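Local coordinates for mucus binding protein (Lactobacillus reuteri, PDB 3I57), which probably helps Lactobacillus reuteri adhere to mucus as part of a cell-wall-anchored surface protein, this type 2 repeat also having immunoglobulin-binding activity, at residues A[73-78]-A[125-130]; A[78-83]-A[131-136]; A[96-101]-A[173-178]. All blocks are in the same frame, centred on the assembly; numbering follows the deposited sequence.

Contact 1 (A[73-78]-A[125-130])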
# COMPACT_ATOMS: atom_id res chain seq x y z
N PHE A 73 14.65 1.08 -15.90
CA PHE A 73 13.65 0.20 -15.32
C PHE A 73 12.47 0.97 -14.74
O PHE A 73 12.60 2.13 -14.35
CB PHE A 73 14.25 -0.58 -14.16
CG PHE A 73 15.43 -1.43 -14.55
CD1 PHE A 73 15.25 -2.76 -14.85
CD2 PHE A 73 16.69 -0.88 -14.63
CE1 PHE A 73 16.35 -3.55 -15.21
CE2 PHE A 73 17.80 -1.67 -15.01
CZ PHE A 73 17.61 -2.99 -15.29
N LYS A 74 11.33 0.29 -14.64
CA LYS A 74 10.25 0.77 -13.78
C LYS A 74 10.11 -0.19 -12.61
O LYS A 74 10.84 -1.19 -12.51
CB LYS A 74 8.94 0.89 -14.58
CG LYS A 74 9.00 1.85 -15.73
CD LYS A 74 7.65 1.85 -16.49
CE LYS A 74 7.46 3.12 -17.31
NZ LYS A 74 7.73 4.31 -16.47
N HIS A 75 9.17 0.09 -11.71
CA HIS A 75 8.98 -0.83 -10.57
C HIS A 75 7.94 -1.89 -10.97
O HIS A 75 6.86 -1.52 -11.43
CB HIS A 75 8.44 -0.07 -9.36
CG HIS A 75 9.38 0.95 -8.80
ND1 HIS A 75 9.21 1.51 -7.55
CD2 HIS A 75 10.51 1.50 -9.31
CE1 HIS A 75 10.19 2.37 -7.33
NE2 HIS A 75 10.99 2.39 -8.38
N HIS A 76 8.27 -3.16 -10.82
CA HIS A 76 7.29 -4.21 -11.05
C HIS A 76 6.19 -4.15 -9.97
O HIS A 76 6.47 -3.96 -8.78
CB HIS A 76 7.94 -5.60 -11.07
CG HIS A 76 6.95 -6.67 -11.38
ND1 HIS A 76 6.37 -6.80 -12.63
CD2 HIS A 76 6.32 -7.56 -10.58
CE1 HIS A 76 5.48 -7.77 -12.59
NE2 HIS A 76 5.43 -8.26 -11.37
N ARG A 77 4.93 -4.28 -10.40
CA ARG A 77 3.80 -4.26 -9.49
C ARG A 77 2.94 -5.50 -9.62
O ARG A 77 2.89 -6.13 -10.69
CB ARG A 77 2.95 -3.01 -9.71
CG ARG A 77 3.69 -1.73 -9.27
CD ARG A 77 2.94 -0.43 -9.55
NE ARG A 77 3.65 0.68 -8.93
CZ ARG A 77 4.68 1.30 -9.50
NH1 ARG A 77 5.08 0.93 -10.71
NH2 ARG A 77 5.29 2.29 -8.86
N GLU A 78 2.27 -5.86 -8.53
CA GLU A 78 1.35 -6.99 -8.54
C GLU A 78 0.16 -6.66 -7.64
O GLU A 78 0.31 -6.06 -6.57
CB GLU A 78 2.04 -8.27 -8.07
CG GLU A 78 2.73 -8.13 -6.71
CD GLU A 78 3.39 -9.43 -6.24
OE1 GLU A 78 4.51 -9.73 -6.73
OE2 GLU A 78 2.81 -10.14 -5.37
N VAL A 125 -2.02 -2.65 -4.58
CA VAL A 125 -1.03 -3.01 -5.57
C VAL A 125 0.33 -2.85 -4.90
O VAL A 125 0.70 -1.75 -4.45
CB VAL A 125 -1.07 -2.03 -6.71
CG1 VAL A 125 0.10 -2.28 -7.65
CG2 VAL A 125 -2.44 -2.11 -7.44
N LEU A 126 1.07 -3.96 -4.88
CA LEU A 126 2.36 -4.01 -4.22
C LEU A 126 3.43 -3.60 -5.22
O LEU A 126 3.41 -4.01 -6.38
CB LEU A 126 2.64 -5.43 -3.73
CG LEU A 126 4.07 -5.71 -3.32
CD1 LEU A 126 4.40 -4.99 -2.02
CD2 LEU A 126 4.27 -7.24 -3.24
N ASP A 127 4.31 -2.72 -4.77
CA ASP A 127 5.48 -2.31 -5.53
C ASP A 127 6.60 -3.23 -5.09
O ASP A 127 7.03 -3.17 -3.94
CB ASP A 127 5.78 -0.85 -5.17
CG ASP A 127 7.02 -0.29 -5.89
OD1 ASP A 127 7.97 -1.05 -6.15
OD2 ASP A 127 7.07 0.94 -6.14
N ASP A 128 7.05 -4.09 -5.99
CA ASP A 128 8.06 -5.06 -5.68
C ASP A 128 9.42 -4.45 -5.33
O ASP A 128 10.23 -5.12 -4.68
CB ASP A 128 8.22 -6.03 -6.85
CG ASP A 128 7.16 -7.11 -6.89
OD1 ASP A 128 6.43 -7.35 -5.89
OD2 ASP A 128 7.07 -7.73 -7.97
N VAL A 129 9.68 -3.21 -5.76
CA VAL A 129 10.99 -2.59 -5.45
C VAL A 129 11.04 -2.10 -4.01
O VAL A 129 12.04 -2.30 -3.30
CB VAL A 129 11.30 -1.40 -6.36
CG1 VAL A 129 12.50 -0.61 -5.80
CG2 VAL A 129 11.59 -1.89 -7.78
N THR A 130 9.96 -1.47 -3.57
CA THR A 130 9.90 -0.86 -2.25
C THR A 130 9.27 -1.77 -1.18
O THR A 130 9.48 -1.55 0.02
CB THR A 130 9.13 0.46 -2.28
OG1 THR A 130 7.77 0.19 -2.65
CG2 THR A 130 9.76 1.43 -3.31
O HOH W 1 4.10 2.58 -6.26
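The carboxylate of D127 is the centre of this contact. Its OD2 takes the N-H of H75 ND1 at 2.6 Å, nearly straight at 169°, through the syn lone pair; the oxygen lies in the ring plane of H75, although the carboxylate is turned 63° from that ring. V129 comes over one face of the same ring, its CB 3.9 Å from the centroid in a CH-pi contact. The imidazole is thus held at edge and face, and the short bond to an acid would probably raise its proton affinity.

R77 adds charge to the same oxygen, its NH2 arriving 3.5 Å away at roughly a right angle to the H75 bond, but D127 OD2 lies well out of the guanidinium plane, so this salt bridge is electrostatic with no N-H aimed at it; the stronger partner of R77 is E12. Water 1 accepts from R77 NH2 and gives a weak bond to D127 OD2. On the opposite face of the sheet from R77 and D127, E78 OE1 comes within 3.2 Å of D128 OD1, which would tend to favour protonation of one acid.

What places D127 is its own turn. With CG anti to the backbone N (chi1 178°), OD1 accepts from V129 N at 2.8 Å, an Asx turn, and from T130 N, extending it to an Asx motif; the two bonds would hold the carboxylate's rotation. Further out, H75 NE2 bonds D10, so the ring bridges two aspartates. The backbones pair through E78 N to L126 O, L126 N to E78 O, and D128 N to H76 O. This is an antiparallel strand pair ending in an Asx turn, with a His-carboxylate bond beside it, within the beta-grasp architecture of the repeat.

Contact 2 (A[78-83]-A[131-136])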
# COMPACT_ATOMS: atom_id res chain seq x y z
N GLU A 78 2.27 -5.86 -8.53
CA GLU A 78 1.35 -6.99 -8.54
C GLU A 78 0.16 -6.66 -7.64
O GLU A 78 0.31 -6.06 -6.57
CB GLU A 78 2.04 -8.27 -8.07
CG GLU A 78 2.73 -8.13 -6.71
CD GLU A 78 3.39 -9.43 -6.24
OE1 GLU A 78 4.51 -9.73 -6.73
OE2 GLU A 78 2.81 -10.14 -5.37
N ASN A 79 -1.03 -7.04 -8.09
CA ASN A 79 -2.20 -6.81 -7.27
C ASN A 79 -2.18 -7.76 -6.07
O ASN A 79 -1.90 -8.96 -6.21
CB ASN A 79 -3.48 -7.07 -8.07
CG ASN A 79 -3.55 -6.25 -9.33
OD1 ASN A 79 -3.27 -5.07 -9.34
ND2 ASN A 79 -4.00 -6.89 -10.42
N VAL A 80 -2.49 -7.23 -4.89
CA VAL A 80 -2.54 -8.06 -3.69
C VAL A 80 -3.89 -7.98 -2.97
O VAL A 80 -4.68 -7.04 -3.17
CB VAL A 80 -1.38 -7.73 -2.67
CG1 VAL A 80 -0.01 -7.96 -3.30
CG2 VAL A 80 -1.49 -6.27 -2.16
N ASP A 81 -4.14 -8.98 -2.13
CA ASP A 81 -5.38 -9.09 -1.38
C ASP A 81 -5.29 -8.23 -0.10
O ASP A 81 -4.21 -7.77 0.27
CB ASP A 81 -5.64 -10.58 -1.05
CG ASP A 81 -5.84 -11.45 -2.32
OD1 ASP A 81 -6.19 -10.89 -3.39
OD2 ASP A 81 -5.66 -12.69 -2.27
N PRO A 82 -6.42 -8.00 0.57
CA PRO A 82 -6.46 -7.18 1.77
C PRO A 82 -5.58 -7.71 2.92
O PRO A 82 -5.32 -6.98 3.85
CB PRO A 82 -7.94 -7.22 2.17
CG PRO A 82 -8.67 -7.35 0.82
CD PRO A 82 -7.78 -8.40 0.14
N ASN A 83 -5.16 -8.97 2.88
CA ASN A 83 -4.39 -9.50 3.99
C ASN A 83 -2.91 -9.30 3.80
O ASN A 83 -2.11 -9.72 4.63
CB ASN A 83 -4.66 -10.99 4.20
CG ASN A 83 -6.14 -11.30 4.27
OD1 ASN A 83 -6.68 -12.01 3.40
ND2 ASN A 83 -6.82 -10.74 5.26
N GLY A 131 8.52 -2.80 -1.58
CA GLY A 131 7.74 -3.59 -0.61
C GLY A 131 6.48 -2.93 -0.07
O GLY A 131 5.77 -3.50 0.77
N ILE A 132 6.17 -1.76 -0.58
CA ILE A 132 5.02 -0.97 -0.13
C ILE A 132 3.78 -1.26 -0.98
O ILE A 132 3.85 -1.30 -2.22
CB ILE A 132 5.32 0.54 -0.19
CG1 ILE A 132 6.58 0.85 0.63
CG2 ILE A 132 4.08 1.40 0.25
CD1 ILE A 132 7.09 2.33 0.47
N VAL A 133 2.65 -1.47 -0.30
CA VAL A 133 1.40 -1.63 -1.02
C VAL A 133 0.72 -0.27 -1.12
O VAL A 133 0.53 0.41 -0.12
CB VAL A 133 0.44 -2.56 -0.24
CG1 VAL A 133 -0.90 -2.65 -0.96
CG2 VAL A 133 1.04 -3.97 -0.12
N ALA A 134 0.35 0.11 -2.34
CA ALA A 134 -0.57 1.22 -2.56
C ALA A 134 -1.98 0.68 -2.42
O ALA A 134 -2.47 -0.03 -3.31
CB ALA A 134 -0.37 1.81 -3.95
N TRP A 135 -2.64 1.02 -1.32
CA TRP A 135 -3.97 0.48 -1.05
C TRP A 135 -5.04 1.24 -1.83
O TRP A 135 -4.99 2.45 -1.89
CB TRP A 135 -4.29 0.54 0.45
CG TRP A 135 -3.38 -0.38 1.23
CD1 TRP A 135 -2.34 -0.03 2.06
CD2 TRP A 135 -3.42 -1.82 1.23
NE1 TRP A 135 -1.74 -1.15 2.56
CE2 TRP A 135 -2.38 -2.26 2.06
CE3 TRP A 135 -4.24 -2.77 0.59
CZ2 TRP A 135 -2.15 -3.61 2.31
CZ3 TRP A 135 -4.01 -4.10 0.83
CH2 TRP A 135 -2.96 -4.52 1.67
N GLY A 136 -6.00 0.50 -2.39
CA GLY A 136 -7.10 1.09 -3.12
C GLY A 136 -8.26 1.50 -2.21
O GLY A 136 -8.12 1.61 -0.98
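Apolar packing carries this contact, and no hydrogen bond crosses it. V80 and V133 reach toward each other tip to tip: with V80 CG1 anti to the carbonyl carbon (chi1 -60°), CG2 falls in the crowded position between backbone N and carbonyl carbon, meets V133 CG1 at 3.9 Å and sits almost as near to V133 CG2. The same V133 CG1 also lies over the centre of one face of the W135 ring, 3.3 Å above its plane. V80 CG2 also approaches W135 CH2, at 4.5 Å.

The polar approaches are those of backbone carbonyls to the indole's six-membered ring. D81 O lies at the edge, in the ring plane, 3.7 Å from W135 CZ3, and P82 O is 4.0 Å from W135 CH2. An alanine in place of W135 would probably loosen the packing of residues 80-82 against strand 133-135, since it removes the ring that V133 CG1 covers and that the D81 and P82 carbonyls abut.

At the pyrrole end, W135 NE1 makes a weak hydrogen bond to T90 OG1. Strands 67-80 and 133-135 each pair antiparallel with strand 112-127, so this is side-chain packing between two strands flanking a common neighbour in a beta-sheet.

Contact 3 (A[96-101]-A[173-178]); sequences LTETVH and QGPTLT
The H101 imidazole is the one aromatic ring here. At its edge, in plane, is T178 OG1, 3.9 Å from H101 CD2, while T176 CG2 approaches obliquely, 3.4 Å from H101 NE2. CG of H101 stands anti to the carbonyl carbon (chi1 -58°), which swings the ring back along the strand toward T176. Its polar end is held elsewhere, ND1 being hydrogen-bonded to D113.

T99 and T176 lie side by side on the same face as this ring, pointing the same way. Water 2 joins their OG1 atoms, 2.8 Å from each, and donates to T97 O, with a weak bond to P175 O. One step earlier, water 3 accepts from both T97 N and G174 N, bridging the backbones where no direct bond is made. G174 CA lies 3.2 Å from T97 O, and a CB at this position would run into that same oxygen, so the close approach depends on the missing side chain.

The other face carries V100, L177 and E98. L177 has CG in the crowded position (chi1 64°), and its CD1 meets V100 CG1 at 4.0 Å; E98 crosses the P175 ring obliquely, CG to CG. The backbones are joined by T99 N to P175 O, L177 N to T99 O, and H101 N to L177 O at 2.9 Å, the last almost straight (170°), all nearly along the C=O axes. T99 thus bonds P175 through its N and L177 through its O: the alternation of a parallel pair.

Strand 93-104 has strand 176-183 parallel on one side, and on the other strand 112-127 antiparallel, bonded through the backbones of L96, E98 and V100. L148 of strand 148-149 packs on E98 and V100, and strand 162-168 covers E98 and P175.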
# COMPACT_ATOMS: atom_id res chain seq x y z
N LEU A 96 -13.76 -1.09 13.15
CA LEU A 96 -14.34 -0.01 13.94
C LEU A 96 -15.25 -0.59 15.02
O LEU A 96 -15.82 -1.67 14.85
CB LEU A 96 -15.17 0.93 13.07
CG LEU A 96 -14.51 1.57 11.85
CD1 LEU A 96 -15.49 2.59 11.25
CD2 LEU A 96 -13.24 2.27 12.29
N THR A 97 -15.41 0.15 16.11
CA THR A 97 -16.18 -0.33 17.25
C THR A 97 -17.33 0.62 17.57
O THR A 97 -17.15 1.84 17.67
CB THR A 97 -15.28 -0.47 18.51
OG1 THR A 97 -14.26 -1.42 18.26
CG2 THR A 97 -16.09 -0.91 19.73
N GLU A 98 -18.52 0.05 17.71
CA GLU A 98 -19.67 0.83 18.15
C GLU A 98 -19.77 0.65 19.67
O GLU A 98 -19.64 -0.47 20.15
CB GLU A 98 -20.94 0.33 17.46
CG GLU A 98 -22.19 0.74 18.24
CD GLU A 98 -23.46 0.18 17.61
OE1 GLU A 98 -23.49 -1.05 17.39
OE2 GLU A 98 -24.41 0.98 17.38
N THR A 99 -19.98 1.74 20.42
CA THR A 99 -20.11 1.67 21.88
C THR A 99 -21.44 2.28 22.28
O THR A 99 -21.74 3.42 21.90
CB THR A 99 -19.00 2.48 22.58
OG1 THR A 99 -17.74 1.95 22.19
CG2 THR A 99 -19.12 2.36 24.10
N VAL A 100 -22.22 1.51 23.04
CA VAL A 100 -23.48 1.99 23.58
C VAL A 100 -23.41 2.05 25.10
O VAL A 100 -23.15 1.03 25.76
CB VAL A 100 -24.64 1.10 23.18
CG1 VAL A 100 -25.97 1.67 23.75
CG2 VAL A 100 -24.69 0.93 21.64
N HIS A 101 -23.62 3.24 25.62
CA HIS A 101 -23.71 3.48 27.04
C HIS A 101 -25.16 3.38 27.49
O HIS A 101 -26.10 3.62 26.71
CB HIS A 101 -23.20 4.90 27.39
CG HIS A 101 -21.79 5.17 26.96
ND1 HIS A 101 -20.73 4.37 27.34
CD2 HIS A 101 -21.26 6.18 26.24
CE1 HIS A 101 -19.60 4.88 26.86
NE2 HIS A 101 -19.90 5.97 26.17
N GLN A 173 -13.56 6.16 13.46
CA GLN A 173 -14.02 5.41 14.64
C GLN A 173 -15.49 5.12 14.46
O GLN A 173 -16.17 5.85 13.73
CB GLN A 173 -13.81 6.21 15.92
CG GLN A 173 -14.60 7.52 15.94
CD GLN A 173 -14.02 8.51 16.94
OE1 GLN A 173 -12.88 8.97 16.77
NE2 GLN A 173 -14.80 8.84 17.98
N GLY A 174 -15.96 4.06 15.11
CA GLY A 174 -17.38 3.72 15.11
C GLY A 174 -18.16 4.67 16.01
O GLY A 174 -17.57 5.53 16.65
N PRO A 175 -19.49 4.53 16.06
CA PRO A 175 -20.28 5.51 16.81
C PRO A 175 -20.27 5.22 18.29
O PRO A 175 -20.16 4.06 18.68
CB PRO A 175 -21.71 5.28 16.29
CG PRO A 175 -21.73 3.80 15.95
CD PRO A 175 -20.33 3.53 15.37
N THR A 176 -20.45 6.25 19.11
CA THR A 176 -20.62 6.04 20.55
C THR A 176 -21.88 6.78 20.93
O THR A 176 -22.01 7.98 20.59
CB THR A 176 -19.42 6.59 21.33
OG1 THR A 176 -18.25 5.82 21.04
CG2 THR A 176 -19.70 6.49 22.82
N LEU A 177 -22.82 6.11 21.58
CA LEU A 177 -24.13 6.72 21.81
C LEU A 177 -24.66 6.26 23.13
O LEU A 177 -24.14 5.33 23.69
CB LEU A 177 -25.10 6.36 20.67
CG LEU A 177 -25.46 4.89 20.49
CD1 LEU A 177 -26.81 4.56 21.14
CD2 LEU A 177 -25.51 4.52 19.00
N THR A 178 -25.68 6.95 23.64
CA THR A 178 -26.22 6.63 24.94
C THR A 178 -27.71 6.35 24.85
O THR A 178 -28.46 7.12 24.27
CB THR A 178 -26.04 7.81 25.92
OG1 THR A 178 -24.65 8.12 26.03
CG2 THR A 178 -26.58 7.42 27.31
O HOH W 2 -17.16 3.48 19.93
O HOH W 3 -14.02 2.66 16.65

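Overall arrangement
From the N terminus, the chain passes through the part holding the calcium site before strand 67-80 supplies the first segments of contacts 1 and 2, which share E78. Strand 93-104 then provides the first half of contact 3. Strand 112-127 returns to close contact 1 across 46 intervening residues, and strand 133-135 closes contact 2 directly after it. Contact 3 closes last, at 173-178. All three loops cross one another. Contacts 1 and 2 touch, both tying strand 67-80 to the 112-135 part of the chain; contact 1 joins the mucin-binding and Muc B2-like regions, whereas contact 3, about 39 Å from contact 1 between centres, ties strands within the Muc B2-like region; strand 112-127 links both ends.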